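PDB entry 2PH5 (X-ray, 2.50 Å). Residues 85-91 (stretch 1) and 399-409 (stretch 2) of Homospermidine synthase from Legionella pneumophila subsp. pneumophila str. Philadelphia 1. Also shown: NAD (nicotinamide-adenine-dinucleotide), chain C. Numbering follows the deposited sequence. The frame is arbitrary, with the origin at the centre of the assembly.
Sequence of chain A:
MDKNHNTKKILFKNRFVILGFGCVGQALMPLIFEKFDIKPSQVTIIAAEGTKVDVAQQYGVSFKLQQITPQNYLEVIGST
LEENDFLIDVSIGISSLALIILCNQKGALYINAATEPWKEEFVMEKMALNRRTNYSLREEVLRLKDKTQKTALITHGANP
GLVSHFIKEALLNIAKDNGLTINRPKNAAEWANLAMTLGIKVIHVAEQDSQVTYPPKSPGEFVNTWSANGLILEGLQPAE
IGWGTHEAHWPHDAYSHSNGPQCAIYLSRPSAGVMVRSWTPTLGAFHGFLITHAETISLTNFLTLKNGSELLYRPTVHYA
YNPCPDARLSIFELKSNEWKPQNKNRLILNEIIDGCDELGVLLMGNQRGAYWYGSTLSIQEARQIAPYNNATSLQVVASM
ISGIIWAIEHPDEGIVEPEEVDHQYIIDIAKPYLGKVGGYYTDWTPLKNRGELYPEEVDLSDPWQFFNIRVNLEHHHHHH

Stretch 1, residues 85-91: DFLIDVS
Stretch 2 399-409: SMISGIIWAIE

The centre of this contact is Ile404, on helix 399-408, which begins earlier in the chain; Ile404 touches both Phe86 and Ile88 of strand 86-89. Ile404 CG2 lies 3.4 Å from Phe86 CE1, and Ile404 CD1 lies 3.4 Å from Ile88 CD1. Both isoleucines have chi1 m and chi2 t. Phe86 has chi1 t and chi2 146°. Phe86 CE1 is also 3.9 Å from Ala407 CB, three residues after Ile404. Ile408 CG1 sits at the edge of the Phe86 ring, near its plane, 4.0 Å from Phe86 CD1. The CA-to-CB bond of Ile408 points sideways, but the end of its side chain comes nearer; its rotamer is m, t.

The strand and helix run nearly antiparallel, at 154°, and their axes approach to 10.8 Å. The register follows: Phe86 CA is 8.4 Å from Ile408 CA, and Ile88 CA is 8.2 Å from Ile404 CA. Further along, Val90 (chi1 m) meets selenomethionine Met400, with Val90 CG1 4.1 Å from Met400 SE. Met400 has chi1 m, chi2 -146° and chi3 85°.

The CA-to-CB bonds of Phe86 and Ile88 point toward the helix, and Leu87 between them, as expected of an extended strand, is out of reach. Strand phi/psi runs from -131/119 at Phe86 to -94/106 at Asp89. Val90 turns to -132/40. The helix stays near -63/-41, with Ile404 N hydrogen-bonded to Met400 O at 2.7 Å and Ile408 N to Ile404 O at 3.2 Å. Glu409 leaves helical geometry at -91/8.

All five side-chain contacts are apolar and no hydrogen bond crosses between the stretches; the surface buried is 290 Å², both sides summed. Polar groups lie beyond it. Asp89 (chi1 t) accepts at OD2 from Ser91 N at 3.2 Å and from Ser91 OG at 2.9 Å; Ser91 has chi1 p. Ser91 O accepts a hydrogen bond from NAD O3D at 3.3 Å, and Val90 O lies 3.2 Å from NAD C5D.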

# COMPACT_ATOMS: atom_id res chain seq x y z
N ASP A 85 -31.54 -28.13 19.96
CA ASP A 85 -31.47 -27.22 18.83
C ASP A 85 -30.04 -26.71 18.75
O ASP A 85 -29.24 -26.97 19.64
CB ASP A 85 -32.46 -26.06 18.99
CG ASP A 85 -33.88 -26.47 18.69
OD1 ASP A 85 -34.07 -27.48 17.98
OD2 ASP A 85 -34.82 -25.77 19.14
N PHE A 86 -29.72 -25.98 17.69
CA PHE A 86 -28.37 -25.48 17.52
C PHE A 86 -28.35 -23.99 17.20
O PHE A 86 -28.90 -23.55 16.18
CB PHE A 86 -27.68 -26.27 16.40
CG PHE A 86 -26.18 -26.27 16.47
CD1 PHE A 86 -25.47 -27.40 16.06
CD2 PHE A 86 -25.47 -25.16 16.90
CE1 PHE A 86 -24.07 -27.42 16.09
CE2 PHE A 86 -24.07 -25.16 16.94
CZ PHE A 86 -23.37 -26.30 16.53
N LEU A 87 -27.73 -23.20 18.07
CA LEU A 87 -27.63 -21.76 17.84
C LEU A 87 -26.30 -21.44 17.16
O LEU A 87 -25.25 -21.51 17.79
CB LEU A 87 -27.73 -21.00 19.17
CG LEU A 87 -27.49 -19.48 19.12
CD1 LEU A 87 -28.49 -18.82 18.19
CD2 LEU A 87 -27.64 -18.88 20.52
N ILE A 88 -26.34 -21.12 15.87
CA ILE A 88 -25.12 -20.76 15.16
C ILE A 88 -24.94 -19.26 15.38
O ILE A 88 -25.73 -18.46 14.89
CB ILE A 88 -25.22 -21.08 13.65
CG1 ILE A 88 -25.50 -22.57 13.45
CG2 ILE A 88 -23.91 -20.76 12.94
CD1 ILE A 88 -25.77 -22.95 12.02
N ASP A 89 -23.91 -18.89 16.13
CA ASP A 89 -23.63 -17.49 16.45
C ASP A 89 -22.64 -16.89 15.46
O ASP A 89 -21.45 -17.19 15.50
CB ASP A 89 -23.08 -17.40 17.88
CG ASP A 89 -22.84 -15.95 18.35
OD1 ASP A 89 -22.46 -15.78 19.53
OD2 ASP A 89 -23.03 -15.00 17.55
N VAL A 90 -23.14 -16.04 14.58
CA VAL A 90 -22.29 -15.37 13.60
C VAL A 90 -22.62 -13.88 13.60
O VAL A 90 -22.67 -13.23 12.55
CB VAL A 90 -22.49 -15.97 12.18
CG1 VAL A 90 -22.02 -17.42 12.14
CG2 VAL A 90 -23.94 -15.88 11.77
N SER A 91 -22.85 -13.35 14.80
CA SER A 91 -23.19 -11.94 15.01
C SER A 91 -22.01 -11.15 15.55
O SER A 91 -20.90 -11.65 15.66
CB SER A 91 -24.33 -11.81 16.02
OG SER A 91 -23.94 -12.29 17.30
N SER A 399 -14.94 -24.43 7.74
CA SER A 399 -14.54 -24.77 9.10
C SER A 399 -15.74 -24.84 10.05
O SER A 399 -15.85 -25.75 10.88
CB SER A 399 -13.54 -23.74 9.62
OG SER A 399 -12.51 -23.53 8.67
N MSE A 400 -16.63 -23.87 9.92
CA MSE A 400 -17.82 -23.82 10.77
C MSE A 400 -18.76 -24.99 10.55
O MSE A 400 -19.19 -25.63 11.51
CB MSE A 400 -18.57 -22.52 10.54
CG MSE A 400 -17.74 -21.31 10.88
SE MSE A 400 -18.85 -19.93 11.60
CE MSE A 400 -18.85 -20.51 13.45
N ILE A 401 -19.08 -25.28 9.29
CA ILE A 401 -19.98 -26.38 8.99
C ILE A 401 -19.35 -27.66 9.53
O ILE A 401 -20.06 -28.57 9.95
CB ILE A 401 -20.26 -26.52 7.45
CG1 ILE A 401 -21.51 -27.38 7.20
CG2 ILE A 401 -19.09 -27.22 6.75
CD1 ILE A 401 -22.81 -26.78 7.73
N SER A 402 -18.01 -27.75 9.53
CA SER A 402 -17.35 -28.94 10.06
C SER A 402 -17.52 -28.96 11.57
O SER A 402 -17.87 -29.99 12.15
CB SER A 402 -15.85 -28.94 9.74
OG SER A 402 -15.60 -28.80 8.36
N GLY A 403 -17.27 -27.82 12.20
CA GLY A 403 -17.41 -27.71 13.64
C GLY A 403 -18.84 -27.99 14.07
O GLY A 403 -19.07 -28.61 15.11
N ILE A 404 -19.81 -27.53 13.28
CA ILE A 404 -21.22 -27.74 13.58
C ILE A 404 -21.51 -29.24 13.56
O ILE A 404 -22.18 -29.76 14.45
CB ILE A 404 -22.15 -27.01 12.55
CG1 ILE A 404 -22.03 -25.49 12.73
CG2 ILE A 404 -23.60 -27.45 12.74
CD1 ILE A 404 -22.85 -24.66 11.74
N ILE A 405 -21.00 -29.95 12.56
CA ILE A 405 -21.23 -31.38 12.48
C ILE A 405 -20.58 -32.10 13.66
O ILE A 405 -21.12 -33.09 14.16
CB ILE A 405 -20.65 -31.98 11.18
CG1 ILE A 405 -21.30 -31.30 9.97
CG2 ILE A 405 -20.90 -33.49 11.15
CD1 ILE A 405 -20.57 -31.59 8.67
N TRP A 406 -19.43 -31.60 14.10
CA TRP A 406 -18.72 -32.20 15.21
C TRP A 406 -19.53 -32.10 16.49
O TRP A 406 -19.67 -33.07 17.23
CB TRP A 406 -17.36 -31.52 15.42
CG TRP A 406 -16.53 -32.17 16.50
CD1 TRP A 406 -15.73 -33.28 16.36
CD2 TRP A 406 -16.46 -31.80 17.88
NE1 TRP A 406 -15.18 -33.61 17.57
CE2 TRP A 406 -15.61 -32.73 18.52
CE3 TRP A 406 -17.04 -30.78 18.64
CZ2 TRP A 406 -15.32 -32.66 19.89
CZ3 TRP A 406 -16.75 -30.71 20.01
CH2 TRP A 406 -15.90 -31.65 20.61
N ALA A 407 -20.06 -30.91 16.74
CA ALA A 407 -20.84 -30.67 17.94
C ALA A 407 -22.09 -31.53 18.01
O ALA A 407 -22.46 -32.01 19.08
CB ALA A 407 -21.20 -29.19 18.04
N ILE A 408 -22.75 -31.74 16.87
CA ILE A 408 -23.96 -32.56 16.85
C ILE A 408 -23.71 -33.98 17.36
O ILE A 408 -24.53 -34.52 18.11
CB ILE A 408 -24.58 -32.61 15.43
CG1 ILE A 408 -25.08 -31.22 15.05
CG2 ILE A 408 -25.71 -33.63 15.39
CD1 ILE A 408 -25.60 -31.12 13.64
N GLU A 409 -22.60 -34.60 16.98
CA GLU A 409 -22.35 -35.95 17.45
C GLU A 409 -21.55 -35.96 18.77
O GLU A 409 -21.12 -37.02 19.24
CB GLU A 409 -21.64 -36.77 16.37
CG GLU A 409 -20.28 -36.29 15.98
CD GLU A 409 -19.58 -37.26 15.05
OE1 GLU A 409 -20.05 -37.43 13.90
OE2 GLU A 409 -18.56 -37.86 15.47
PA NAD C . -20.91 -8.66 9.82
O1A NAD C . -20.74 -7.34 10.51
O2A NAD C . -20.84 -8.69 8.33
O5B NAD C . -22.31 -9.36 10.26
C5B NAD C . -22.69 -9.42 11.63
C4B NAD C . -24.22 -9.52 11.71
O4B NAD C . -24.54 -9.54 13.08
C3B NAD C . -24.97 -8.33 11.08
O3B NAD C . -25.91 -8.79 10.11
C2B NAD C . -25.64 -7.66 12.25
O2B NAD C . -26.87 -7.04 11.96
C1B NAD C . -25.71 -8.77 13.30
N9A NAD C . -25.68 -8.32 14.70
C8A NAD C . -25.00 -7.18 15.15
N7A NAD C . -25.68 -6.56 16.14
C5A NAD C . -26.81 -7.28 16.33
C6A NAD C . -27.87 -7.12 17.23
N6A NAD C . -27.94 -6.14 18.13
N1A NAD C . -28.89 -8.05 17.16
C2A NAD C . -28.89 -9.10 16.26
N3A NAD C . -27.85 -9.29 15.38
C4A NAD C . -26.84 -8.37 15.44
O3 NAD C . -19.75 -9.58 10.38
PN NAD C . -19.36 -11.12 10.17
O1N NAD C . -17.91 -11.16 9.87
O2N NAD C . -20.33 -11.71 9.18
O5D NAD C . -19.68 -11.51 11.67
C5D NAD C . -19.52 -12.78 12.24
C4D NAD C . -18.20 -12.73 12.98
O4D NAD C . -17.40 -13.79 12.55
C3D NAD C . -17.39 -11.90 13.95
O3D NAD C . -17.71 -12.20 15.30
C2D NAD C . -15.97 -12.28 13.57
O2D NAD C . -15.04 -12.06 14.60
C1D NAD C . -16.11 -13.73 13.14
N1N NAD C . -15.20 -14.20 12.07
C2N NAD C . -14.34 -15.26 12.30
C3N NAD C . -13.51 -15.68 11.24
C7N NAD C . -12.57 -16.82 11.39
O7N NAD C . -11.82 -17.17 10.30
N7N NAD C . -12.45 -17.51 12.51
C4N NAD C . -13.56 -15.04 9.96
C5N NAD C . -14.44 -13.96 9.77
C6N NAD C . -15.26 -13.54 10.80